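Side-chain contacts in Tol-Pal system protein TolB (Acinetobacter baumannii, PDB 7MX5), which probably serves as the periplasmic component of the Tol-Pal system, which helps the outer membrane invaginate during cell division and maintains its integrity: residues Q88-D91 against Q96-L99; Y150-A155 against I184-F189; T298-F303 against G337-L342; L371-S376 against R382-S387. One frame throughout, in Å; residues are numbered along the deposited sequence.

Interaction 1: residues Q88-D91 against Q96-L99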
loop_
_atom_site.group_PDB
_atom_site.type_symbol
_atom_site.label_atom_id
_atom_site.label_comp_id
_atom_site.label_asym_id
_atom_site.label_seq_id
_atom_site.Cartn_x
_atom_site.Cartn_y
_atom_site.Cartn_z
ATOM N N GLN A 88 -20.035 14.409 11.958
ATOM C CA GLN A 88 -20.110 13.750 13.254
ATOM C C GLN A 88 -20.210 12.245 13.055
ATOM O O GLN A 88 -20.643 11.760 12.007
ATOM C CB GLN A 88 -21.307 14.243 14.078
ATOM C CG GLN A 88 -21.294 15.727 14.389
ATOM C CD GLN A 88 -22.559 16.183 15.088
ATOM O OE1 GLN A 88 -23.667 15.809 14.699
ATOM N NE2 GLN A 88 -22.402 16.996 16.125
ATOM N N LEU A 89 -19.798 11.510 14.086
ATOM C CA LEU A 89 -19.945 10.061 14.144
ATOM C C LEU A 89 -20.646 9.718 15.448
ATOM O O LEU A 89 -20.123 10.008 16.528
ATOM C CB LEU A 89 -18.588 9.358 14.054
ATOM C CG LEU A 89 -18.596 7.834 14.208
ATOM C CD1 LEU A 89 -19.589 7.196 13.249
ATOM C CD2 LEU A 89 -17.201 7.263 14.001
ATOM N N TYR A 90 -21.824 9.109 15.349
ATOM C CA TYR A 90 -22.681 8.867 16.503
ATOM C C TYR A 90 -22.715 7.379 16.825
ATOM O O TYR A 90 -23.087 6.563 15.974
ATOM C CB TYR A 90 -24.095 9.387 16.251
ATOM C CG TYR A 90 -24.948 9.441 17.497
ATOM C CD1 TYR A 90 -24.803 10.471 18.416
ATOM C CD2 TYR A 90 -25.895 8.459 17.759
ATOM C CE1 TYR A 90 -25.577 10.526 19.558
ATOM C CE2 TYR A 90 -26.676 8.506 18.898
ATOM C CZ TYR A 90 -26.512 9.541 19.794
ATOM O OH TYR A 90 -27.285 9.594 20.932
ATOM N N ASP A 91 -22.332 7.036 18.054
ATOM C CA ASP A 91 -22.507 5.686 18.574
ATOM C C ASP A 91 -23.929 5.556 19.108
ATOM O O ASP A 91 -24.319 6.282 20.029
ATOM C CB ASP A 91 -21.478 5.404 19.669
ATOM C CG ASP A 91 -21.451 3.944 20.095
ATOM O OD1 ASP A 91 -22.516 3.386 20.433
ATOM O OD2 ASP A 91 -20.351 3.352 20.100
ATOM N N GLN A 96 -23.804 8.444 22.213
ATOM C CA GLN A 96 -22.849 9.535 22.314
ATOM C C GLN A 96 -22.133 9.693 20.982
ATOM O O GLN A 96 -22.137 8.790 20.140
ATOM C CB GLN A 96 -21.835 9.296 23.439
ATOM C CG GLN A 96 -20.885 8.140 23.177
ATOM C CD GLN A 96 -20.079 7.762 24.401
ATOM O OE1 GLN A 96 -20.623 7.269 25.389
ATOM N NE2 GLN A 96 -18.772 7.988 24.343
ATOM N N TYR A 97 -21.514 10.856 20.801
ATOM C CA TYR A 97 -20.759 11.150 19.592
ATOM C C TYR A 97 -19.341 10.615 19.723
ATOM O O TYR A 97 -18.650 10.900 20.707
ATOM C CB TYR A 97 -20.727 12.655 19.322
ATOM C CG TYR A 97 -22.020 13.209 18.772
ATOM C CD1 TYR A 97 -22.429 12.914 17.479
ATOM C CD2 TYR A 97 -22.831 14.029 19.546
ATOM C CE1 TYR A 97 -23.611 13.418 16.970
ATOM C CE2 TYR A 97 -24.013 14.538 19.046
ATOM C CZ TYR A 97 -24.398 14.229 17.759
ATOM O OH TYR A 97 -25.574 14.732 17.255
ATOM N N LEU A 98 -18.913 9.837 18.731
ATOM C CA LEU A 98 -17.523 9.410 18.654
ATOM C C LEU A 98 -16.648 10.439 17.958
ATOM O O LEU A 98 -15.443 10.502 18.227
ATOM C CB LEU A 98 -17.420 8.066 17.927
ATOM C CG LEU A 98 -18.076 6.879 18.637
ATOM C CD1 LEU A 98 -17.708 5.573 17.953
ATOM C CD2 LEU A 98 -17.682 6.848 20.106
ATOM N N LEU A 99 -17.230 11.250 17.075
ATOM C CA LEU A 99 -16.519 12.324 16.400
ATOM C C LEU A 99 -17.434 13.530 16.266
ATOM O O LEU A 99 -18.641 13.385 16.054
ATOM C CB LEU A 99 -16.028 11.900 15.009
ATOM C CG LEU A 99 -15.038 10.739 14.910
ATOM C CD1 LEU A 99 -14.933 10.262 13.471
ATOM C CD2 LEU A 99 -13.674 11.147 15.446
#
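Gln-88 and Tyr-90 hold the ring of Tyr-97 between them on one face of a beta hairpin in the TolB amino-terminal domain, at a point where the returning strand carries a classic beta bulge. The Gln-88 side chain starts against backbone and ends over the ring. Its CB lies 3.4 Å from Leu-99 O and CG stays near that carbonyl; CG is anti to the carbonyl carbon of Gln-88 (chi1 -60°), and the extended chain then passes at a slant over the tyrosine ring. CD comes within 3.5 Å of Tyr-97 CE1, OE1 within 3.3 Å of the same carbon, and NE2 lies above the rim of the ring at 3.8 Å from CZ of Tyr-97. The amide plane is tilted 35° from the ring, and its NE2 is fixed from outside by hydrogen bonds to Asn-56 and Asn-100. On the opposite face of Tyr-97, Tyr-90 presents its edge in a T-shaped stack, with the planes at 75° and Tyr-90 CD1 3.5 Å from Tyr-97 CE1.

Leucines gather on the other side, where Asp-91 and Gln-96 also project. Leu-89 CB meets Leu-99 CB at 3.7 Å, while Leu-98 CB lies 3.9 Å from Leu-89 CG; this leucine group packs against helix 110-126. The bulge places Leu-98 and Leu-99 together across from Leu-89, so that one carbonyl receives both amides. Leu-98 N approaches Leu-89 O nearly head-on, whereas Leu-99 N reaches the same oxygen at 3.2 Å, in the carbonyl plane and on a lone pair.

Interaction 2: residues Y150-A155 against I184-F189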
loop_
_atom_site.group_PDB
_atom_site.type_symbol
_atom_site.label_atom_id
_atom_site.label_comp_id
_atom_site.label_asym_id
_atom_site.label_seq_id
_atom_site.Cartn_x
_atom_site.Cartn_y
_atom_site.Cartn_z
ATOM N N TYR A 150 6.571 1.456 -20.423
ATOM C CA TYR A 150 6.587 1.432 -18.968
ATOM C C TYR A 150 6.264 2.826 -18.456
ATOM O O TYR A 150 6.843 3.810 -18.925
ATOM C CB TYR A 150 7.945 0.969 -18.431
ATOM C CG TYR A 150 8.322 -0.441 -18.826
ATOM C CD1 TYR A 150 8.880 -0.710 -20.069
ATOM C CD2 TYR A 150 8.130 -1.503 -17.952
ATOM C CE1 TYR A 150 9.232 -1.996 -20.434
ATOM C CE2 TYR A 150 8.479 -2.793 -18.307
ATOM C CZ TYR A 150 9.029 -3.034 -19.549
ATOM O OH TYR A 150 9.378 -4.316 -19.909
ATOM N N THR A 151 5.342 2.909 -17.501
ATOM C CA THR A 151 4.923 4.181 -16.926
ATOM C C THR A 151 4.875 4.046 -15.413
ATOM O O THR A 151 4.094 3.248 -14.883
ATOM C CB THR A 151 3.557 4.614 -17.468
ATOM O OG1 THR A 151 3.638 4.794 -18.887
ATOM C CG2 THR A 151 3.120 5.917 -16.822
ATOM N N LEU A 152 5.708 4.819 -14.723
ATOM C CA LEU A 152 5.692 4.874 -13.267
ATOM C C LEU A 152 4.643 5.887 -12.828
ATOM O O LEU A 152 4.725 7.068 -13.185
ATOM C CB LEU A 152 7.068 5.246 -12.719
ATOM C CG LEU A 152 7.161 5.401 -11.200
ATOM C CD1 LEU A 152 6.558 4.201 -10.489
ATOM C CD2 LEU A 152 8.601 5.602 -10.777
ATOM N N GLN A 153 3.662 5.428 -12.056
ATOM C CA GLN A 153 2.555 6.265 -11.626
ATOM C C GLN A 153 2.379 6.171 -10.119
ATOM O O GLN A 153 2.746 5.174 -9.492
ATOM C CB GLN A 153 1.245 5.864 -12.316
ATOM C CG GLN A 153 1.126 6.331 -13.753
ATOM C CD GLN A 153 -0.315 6.461 -14.200
ATOM O OE1 GLN A 153 -1.202 5.774 -13.689
ATOM N NE2 GLN A 153 -0.559 7.347 -15.160
ATOM N N ILE A 154 1.814 7.231 -9.547
ATOM C CA ILE A 154 1.423 7.270 -8.143
ATOM C C ILE A 154 -0.025 7.730 -8.082
ATOM O O ILE A 154 -0.374 8.772 -8.649
ATOM C CB ILE A 154 2.327 8.204 -7.315
ATOM C CG1 ILE A 154 3.778 7.726 -7.359
ATOM C CG2 ILE A 154 1.844 8.269 -5.879
ATOM C CD1 ILE A 154 4.751 8.678 -6.693
ATOM N N ALA A 155 -0.867 6.954 -7.405
ATOM C CA ALA A 155 -2.287 7.252 -7.319
ATOM C C ALA A 155 -2.755 7.069 -5.883
ATOM O O ALA A 155 -2.024 6.567 -5.025
ATOM C CB ALA A 155 -3.106 6.368 -8.268
ATOM N N ILE A 184 10.583 9.410 -4.292
ATOM C CA ILE A 184 10.413 8.044 -4.765
ATOM C C ILE A 184 11.637 7.660 -5.581
ATOM O O ILE A 184 12.215 8.497 -6.286
ATOM C CB ILE A 184 9.118 7.875 -5.591
ATOM C CG1 ILE A 184 8.883 6.400 -5.920
ATOM C CG2 ILE A 184 9.171 8.707 -6.866
ATOM C CD1 ILE A 184 7.475 5.941 -5.661
ATOM N N ALA A 185 12.048 6.402 -5.464
ATOM C CA ALA A 185 13.160 5.866 -6.229
ATOM C C ALA A 185 12.667 4.743 -7.130
ATOM O O ALA A 185 11.621 4.134 -6.889
ATOM C CB ALA A 185 14.278 5.351 -5.318
ATOM N N TYR A 186 13.443 4.471 -8.175
ATOM C CA TYR A 186 13.067 3.470 -9.161
ATOM C C TYR A 186 14.291 3.114 -9.989
ATOM O O TYR A 186 15.275 3.857 -10.029
ATOM C CB TYR A 186 11.935 3.973 -10.063
ATOM C CG TYR A 186 12.224 5.313 -10.707
ATOM C CD1 TYR A 186 12.859 5.389 -11.939
ATOM C CD2 TYR A 186 11.868 6.500 -10.077
ATOM C CE1 TYR A 186 13.129 6.609 -12.528
ATOM C CE2 TYR A 186 12.132 7.725 -10.661
ATOM C CZ TYR A 186 12.762 7.773 -11.888
ATOM O OH TYR A 186 13.030 8.987 -12.477
ATOM N N VAL A 187 14.213 1.966 -10.651
ATOM C CA VAL A 187 15.251 1.507 -11.565
ATOM C C VAL A 187 14.766 1.764 -12.982
ATOM O O VAL A 187 13.696 1.287 -13.377
ATOM C CB VAL A 187 15.570 0.020 -11.350
ATOM C CG1 VAL A 187 16.728 -0.409 -12.240
ATOM C CG2 VAL A 187 15.882 -0.239 -9.889
ATOM N N SER A 188 15.544 2.523 -13.747
ATOM C CA SER A 188 15.170 2.914 -15.096
ATOM C C SER A 188 16.208 2.419 -16.092
ATOM O O SER A 188 17.409 2.415 -15.805
ATOM C CB SER A 188 15.022 4.433 -15.213
ATOM O OG SER A 188 14.741 4.817 -16.548
ATOM N N PHE A 189 15.731 2.000 -17.264
ATOM C CA PHE A 189 16.590 1.603 -18.371
ATOM C C PHE A 189 16.459 2.550 -19.559
ATOM O O PHE A 189 16.806 2.173 -20.683
ATOM C CB PHE A 189 16.280 0.168 -18.805
ATOM C CG PHE A 189 16.648 -0.876 -17.784
ATOM C CD1 PHE A 189 15.903 -1.031 -16.625
ATOM C CD2 PHE A 189 17.734 -1.711 -17.990
ATOM C CE1 PHE A 189 16.238 -1.991 -15.689
ATOM C CE2 PHE A 189 18.073 -2.676 -17.058
ATOM C CZ PHE A 189 17.323 -2.816 -15.906
#
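Leu-152 opens the contact by pushing one methyl, CD2, against the base of the Tyr-186 side chain. Leu-152 points toward strand 183-188, and with CG anti to the backbone N (chi1 177°) its CD2 methyl reaches the tyrosine, lying 3.5 Å from Tyr-186 CD2, 3.6 Å from CG and 3.8 Å from CB of that residue. The methyl thus sits by the root of the ring, obliquely to it, well away from the hydroxyl. Tyr-186 OH is engaged elsewhere, in a hydrogen bond to Gln-199 on the next strand of its own sheet.

Two residues on, Ile-154 faces the same way and meets Ile-184 tip to tip, the two CD1 methyls 4.0 Å apart. No hydrogen bond spans the segments, and even the nearest backbones, at Leu-152 and Tyr-186, have CA atoms 8.6 Å apart. This is face-to-face packing of two sheets through buried hydrocarbon, as between adjoining blades of a beta-propeller. Strand 150-156 lies between strands 135-141 and 163-168 in one blade, and strand 183-188 between 172-177 and 195-200 in the next. Ala-137, Val-165, Leu-166 and Leu-201 extend the apolar layer around the four touching side chains.

Interaction 3: residues T298-F303 against G337-L342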
loop_
_atom_site.group_PDB
_atom_site.type_symbol
_atom_site.label_atom_id
_atom_site.label_comp_id
_atom_site.label_asym_id
_atom_site.label_seq_id
_atom_site.Cartn_x
_atom_site.Cartn_y
_atom_site.Cartn_z
ATOM N N THR A 298 11.854 -17.900 7.620
ATOM C CA THR A 298 10.770 -18.722 7.098
ATOM C C THR A 298 11.207 -20.179 7.040
ATOM O O THR A 298 12.254 -20.498 6.466
ATOM C CB THR A 298 10.346 -18.245 5.708
ATOM O OG1 THR A 298 11.496 -18.160 4.856
ATOM C CG2 THR A 298 9.685 -16.876 5.795
ATOM N N PHE A 299 10.400 -21.059 7.634
ATOM C CA PHE A 299 10.696 -22.482 7.672
ATOM C C PHE A 299 9.621 -23.351 7.037
ATOM O O PHE A 299 9.871 -24.540 6.808
ATOM C CB PHE A 299 10.915 -22.945 9.122
ATOM C CG PHE A 299 12.037 -22.233 9.822
ATOM C CD1 PHE A 299 13.346 -22.659 9.671
ATOM C CD2 PHE A 299 11.782 -21.137 10.629
ATOM C CE1 PHE A 299 14.381 -22.005 10.314
ATOM C CE2 PHE A 299 12.811 -20.479 11.274
ATOM C CZ PHE A 299 14.112 -20.914 11.117
ATOM N N LYS A 300 8.444 -22.803 6.747
ATOM C CA LYS A 300 7.352 -23.576 6.172
ATOM C C LYS A 300 7.445 -23.561 4.652
ATOM O O LYS A 300 7.623 -22.501 4.044
ATOM C CB LYS A 300 6.001 -23.018 6.624
ATOM C CG LYS A 300 5.781 -23.062 8.126
ATOM C CD LYS A 300 4.304 -23.176 8.465
ATOM C CE LYS A 300 4.074 -23.101 9.966
ATOM N NZ LYS A 300 2.986 -22.147 10.318
ATOM N N GLY A 301 7.328 -24.740 4.045
ATOM C CA GLY A 301 7.289 -24.845 2.602
ATOM C C GLY A 301 8.664 -24.866 1.961
ATOM O O GLY A 301 9.704 -24.735 2.608
ATOM N N SER A 302 8.651 -25.035 0.641
ATOM C CA SER A 302 9.864 -25.094 -0.161
ATOM C C SER A 302 10.188 -23.774 -0.846
ATOM O O SER A 302 11.179 -23.699 -1.578
ATOM C CB SER A 302 9.742 -26.198 -1.214
ATOM O OG SER A 302 8.407 -26.302 -1.676
ATOM N N PHE A 303 9.381 -22.738 -0.632
ATOM C CA PHE A 303 9.577 -21.467 -1.320
ATOM C C PHE A 303 8.979 -20.351 -0.479
ATOM O O PHE A 303 7.763 -20.313 -0.269
ATOM C CB PHE A 303 8.940 -21.500 -2.712
ATOM C CG PHE A 303 9.220 -20.278 -3.547
ATOM C CD1 PHE A 303 8.462 -19.127 -3.398
ATOM C CD2 PHE A 303 10.230 -20.289 -4.493
ATOM C CE1 PHE A 303 8.717 -18.006 -4.167
ATOM C CE2 PHE A 303 10.490 -19.174 -5.267
ATOM C CZ PHE A 303 9.732 -18.030 -5.104
ATOM N N GLY A 337 6.032 -16.778 14.421
ATOM C CA GLY A 337 6.352 -17.609 13.278
ATOM C C GLY A 337 5.164 -18.223 12.575
ATOM O O GLY A 337 5.358 -19.025 11.655
ATOM N N ILE A 338 3.942 -17.874 12.974
ATOM C CA ILE A 338 2.750 -18.447 12.359
ATOM C C ILE A 338 2.582 -17.861 10.962
ATOM O O ILE A 338 2.486 -16.640 10.793
ATOM C CB ILE A 338 1.509 -18.190 13.222
ATOM C CG1 ILE A 338 1.701 -18.768 14.627
ATOM C CG2 ILE A 338 0.276 -18.789 12.571
ATOM C CD1 ILE A 338 2.168 -20.208 14.642
ATOM N N VAL A 339 2.541 -18.732 9.957
ATOM C CA VAL A 339 2.411 -18.324 8.563
ATOM C C VAL A 339 0.939 -18.392 8.180
ATOM O O VAL A 339 0.298 -19.441 8.324
ATOM C CB VAL A 339 3.264 -19.206 7.637
ATOM C CG1 VAL A 339 2.802 -19.067 6.193
ATOM C CG2 VAL A 339 4.733 -18.843 7.768
ATOM N N ASN A 340 0.403 -17.277 7.692
ATOM C CA ASN A 340 -0.992 -17.173 7.273
ATOM C C ASN A 340 -1.028 -16.990 5.761
ATOM O O ASN A 340 -0.585 -15.959 5.245
ATOM C CB ASN A 340 -1.686 -16.010 7.979
ATOM C CG ASN A 340 -3.057 -15.705 7.400
ATOM O OD1 ASN A 340 -3.700 -16.565 6.797
ATOM N ND2 ASN A 340 -3.514 -14.472 7.586
ATOM N N ILE A 341 -1.563 -17.982 5.057
ATOM C CA ILE A 341 -1.741 -17.881 3.612
ATOM C C ILE A 341 -2.962 -17.011 3.339
ATOM O O ILE A 341 -4.065 -17.304 3.813
ATOM C CB ILE A 341 -1.891 -19.266 2.970
ATOM C CG1 ILE A 341 -0.592 -20.064 3.120
ATOM C CG2 ILE A 341 -2.283 -19.129 1.504
ATOM C CD1 ILE A 341 -0.405 -21.150 2.081
ATOM N N LEU A 342 -2.766 -15.938 2.576
ATOM C CA LEU A 342 -3.823 -14.967 2.322
ATOM C C LEU A 342 -4.615 -15.287 1.057
ATOM O O LEU A 342 -5.849 -15.315 1.087
ATOM C CB LEU A 342 -3.225 -13.560 2.222
ATOM C CG LEU A 342 -4.026 -12.405 2.819
ATOM C CD1 LEU A 342 -4.647 -12.810 4.145
ATOM C CD2 LEU A 342 -3.135 -11.187 2.991
#
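Lys-300 lays its aliphatic chain beside Val-339, the two side chains sliding past each other in opposite directions. The closest part is the lysine's outer end against the valine, with NZ of Lys-300 4.0 Å and CD 4.2 Å from Val-339 CB; even this is slight. Val-339, itself partly exposed, also touches Gln-332 of strand 328-333.

The lysine tip comes nearest but gains no bond. A bend at the last torsion (chi4 132°) carries the ammonium group across the start of the strand, where NZ is 3.5 Å from Val-339 N. Both nitrogens are donors, so no bond can join them. The carbonyl oxygen of Gly-337 is 4.1 Å from Lys-300 NZ, and no hydrogen bond links the segments. The loose side is that of Lys-300 and Ile-338, which are exposed; since both also touch a crystal neighbour, as Val-339 does, the lysine's position may partly reflect the lattice.

The contact therefore lies at the surface of a propeller blade. Segment 298-303 is the loop that leaves strand 294-296 of the preceding sheet and enters strand 304-309, while Val-339 begins strand 339-344 at the opposite border of the sheet that strand 304-309 opens. Strands 315-320 and 328-333 lie between those borders, and Thr-298 of the loop packs on both, through Leu-318 and Gln-332.

Interaction 4: residues L371-S376 against R382-S387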
loop_
_atom_site.group_PDB
_atom_site.type_symbol
_atom_site.label_atom_id
_atom_site.label_comp_id
_atom_site.label_asym_id
_atom_site.label_seq_id
_atom_site.Cartn_x
_atom_site.Cartn_y
_atom_site.Cartn_z
ATOM N N LEU A 371 -3.593 -6.828 -12.946
ATOM C CA LEU A 371 -4.229 -5.907 -12.017
ATOM C C LEU A 371 -3.488 -5.888 -10.687
ATOM O O LEU A 371 -2.674 -6.764 -10.383
ATOM C CB LEU A 371 -5.697 -6.284 -11.789
ATOM C CG LEU A 371 -5.987 -7.731 -11.380
ATOM C CD1 LEU A 371 -6.010 -7.890 -9.866
ATOM C CD2 LEU A 371 -7.299 -8.198 -11.983
ATOM N N LEU A 372 -3.798 -4.869 -9.891
ATOM C CA LEU A 372 -3.401 -4.800 -8.494
ATOM C C LEU A 372 -4.558 -5.273 -7.624
ATOM O O LEU A 372 -5.724 -5.001 -7.923
ATOM C CB LEU A 372 -3.007 -3.377 -8.096
ATOM C CG LEU A 372 -1.707 -2.787 -8.643
ATOM C CD1 LEU A 372 -1.347 -1.519 -7.883
ATOM C CD2 LEU A 372 -0.572 -3.798 -8.576
ATOM N N SER A 373 -4.230 -5.984 -6.550
ATOM C CA SER A 373 -5.225 -6.450 -5.598
ATOM C C SER A 373 -4.841 -5.983 -4.202
ATOM O O SER A 373 -3.671 -6.050 -3.816
ATOM C CB SER A 373 -5.357 -7.977 -5.623
ATOM O OG SER A 373 -6.304 -8.392 -6.592
ATOM N N ILE A 374 -5.831 -5.503 -3.454
ATOM C CA ILE A 374 -5.645 -5.080 -2.071
ATOM C C ILE A 374 -6.483 -5.995 -1.192
ATOM O O ILE A 374 -7.697 -6.122 -1.397
ATOM C CB ILE A 374 -6.028 -3.606 -1.860
ATOM C CG1 ILE A 374 -4.894 -2.694 -2.328
ATOM C CG2 ILE A 374 -6.335 -3.339 -0.397
ATOM C CD1 ILE A 374 -5.359 -1.347 -2.825
ATOM N N MET A 375 -5.837 -6.636 -0.223
ATOM C CA MET A 375 -6.499 -7.593 0.649
ATOM C C MET A 375 -6.270 -7.218 2.104
ATOM O O MET A 375 -5.191 -6.745 2.471
ATOM C CB MET A 375 -5.992 -9.017 0.402
ATOM C CG MET A 375 -6.902 -9.838 -0.486
ATOM S SD MET A 375 -6.695 -11.616 -0.301
ATOM C CE MET A 375 -7.596 -11.907 1.213
ATOM N N SER A 376 -7.295 -7.424 2.924
ATOM C CA SER A 376 -7.119 -7.319 4.363
ATOM C C SER A 376 -6.249 -8.468 4.857
ATOM O O SER A 376 -6.295 -9.583 4.330
ATOM C CB SER A 376 -8.473 -7.329 5.072
ATOM O OG SER A 376 -9.162 -8.545 4.839
ATOM N N ARG A 382 -11.284 -8.434 -0.290
ATOM C CA ARG A 382 -10.504 -8.299 -1.509
ATOM C C ARG A 382 -10.943 -7.057 -2.265
ATOM O O ARG A 382 -12.139 -6.776 -2.390
ATOM C CB ARG A 382 -10.622 -9.531 -2.411
ATOM C CG ARG A 382 -9.281 -9.952 -2.992
ATOM C CD ARG A 382 -9.403 -11.097 -3.970
ATOM N NE ARG A 382 -9.545 -12.378 -3.290
ATOM C CZ ARG A 382 -10.581 -13.190 -3.442
ATOM N NH1 ARG A 382 -11.577 -12.894 -4.260
ATOM N NH2 ARG A 382 -10.617 -14.331 -2.759
ATOM N N MET A 383 -9.955 -6.319 -2.760
ATOM C CA MET A 383 -10.152 -5.080 -3.495
ATOM C C MET A 383 -9.298 -5.147 -4.748
ATOM O O MET A 383 -8.103 -5.445 -4.666
ATOM C CB MET A 383 -9.765 -3.878 -2.629
ATOM C CG MET A 383 -10.686 -2.684 -2.734
ATOM S SD MET A 383 -10.186 -1.365 -1.609
ATOM C CE MET A 383 -8.932 -0.534 -2.577
ATOM N N ASN A 384 -9.904 -4.892 -5.902
ATOM C CA ASN A 384 -9.221 -5.033 -7.179
ATOM C C ASN A 384 -8.997 -3.673 -7.821
ATOM O O ASN A 384 -9.897 -2.826 -7.846
ATOM C CB ASN A 384 -10.010 -5.936 -8.129
ATOM C CG ASN A 384 -9.833 -7.406 -7.810
ATOM O OD1 ASN A 384 -8.792 -7.819 -7.301
ATOM N ND2 ASN A 384 -10.850 -8.205 -8.109
ATOM N N LEU A 385 -7.785 -3.473 -8.342
ATOM C CA LEU A 385 -7.403 -2.265 -9.070
ATOM C C LEU A 385 -6.953 -2.660 -10.475
ATOM O O LEU A 385 -5.754 -2.637 -10.782
ATOM C CB LEU A 385 -6.291 -1.504 -8.348
ATOM C CG LEU A 385 -6.615 -0.614 -7.143
ATOM C CD1 LEU A 385 -7.551 0.518 -7.542
ATOM C CD2 LEU A 385 -7.183 -1.409 -5.974
ATOM N N PRO A 386 -7.884 -3.036 -11.348
ATOM C CA PRO A 386 -7.501 -3.429 -12.704
ATOM C C PRO A 386 -7.155 -2.230 -13.573
ATOM O O PRO A 386 -7.592 -1.102 -13.342
ATOM C CB PRO A 386 -8.746 -4.148 -13.244
ATOM C CG PRO A 386 -9.693 -4.271 -12.093
ATOM C CD PRO A 386 -9.325 -3.218 -11.112
ATOM N N SER A 387 -6.343 -2.504 -14.585
ATOM C CA SER A 387 -6.029 -1.529 -15.614
ATOM C C SER A 387 -6.961 -1.711 -16.806
ATOM O O SER A 387 -7.517 -2.788 -17.032
ATOM C CB SER A 387 -4.571 -1.664 -16.059
ATOM O OG SER A 387 -4.206 -0.614 -16.939
#
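Ile-374 and Met-383 lie side by side and point the same way from a beta hairpin in the propeller blade of strands 359-366, 369-376 and 382-386; the two hairpin strands run antiparallel at 162°. Ile-374 CD1 is the meeting point of this face: Met-383 CE, brought round by a bend at chi3 (84°), approaches to 3.7 Å, and Leu-385 CD2, coming across at a slant, to 3.6 Å. Farther along, Leu-372 CB rests 3.8 Å from Leu-385 CB. This apolar face looks toward strand 391-397, where Trp-397 meets Ile-374 and Val-392 meets Leu-372.

The reverse face is chemically mixed. Met-375 and Arg-382 lie side by side, pointing the same way, with Met-375 CG 3.5 Å from Arg-382 CG. The sulfur of Met-375 lies by the edge of the Arg-382 guanidinium, near its plane. Next to them Ser-373 and Asn-384 form a pair in which Ser-373 OG donates to Asn-384 OD1 at 2.6 Å, almost in line with the amide C=O. Leu-371 CD1 lies 3.8 Å from Asn-384 OD1, and Leu-371 CB packs 3.5 Å from Pro-386 CA.

Main-chain hydrogen bonds join Leu-372 to Leu-385 and Ile-374 to Met-383, each pair bonding in both directions. Ser-373 and Asn-384 occupy the non-hydrogen-bonded position between these pairs, so their side-chain bond adds a polar link where the backbones make none. Because both residues are buried, serine hydroxyl and amide oxygen satisfy each other away from solvent.

How the interactions relate
Following the chain from the N terminus, interaction 1 closes a short hairpin in the amino-terminal domain, its centre about 41 Å from that of interaction 2. The remaining three belong to the propeller. Interaction 2 spans 28 residues to join its first two blades, interaction 3 spans 33 residues and ties a linking loop to the last strand of the blade it enters, and interaction 4 closes a five-residue turn, after which the chain returns to the first blade through strand 391-397. All follow in series; none nests or crosses. Interactions 3 and 4 nonetheless touch, Leu-342 CD1 lying 3.6 Å from Ser-376 O, whereas interactions 2 and 4 stay about 7 Å apart at their nearest atoms.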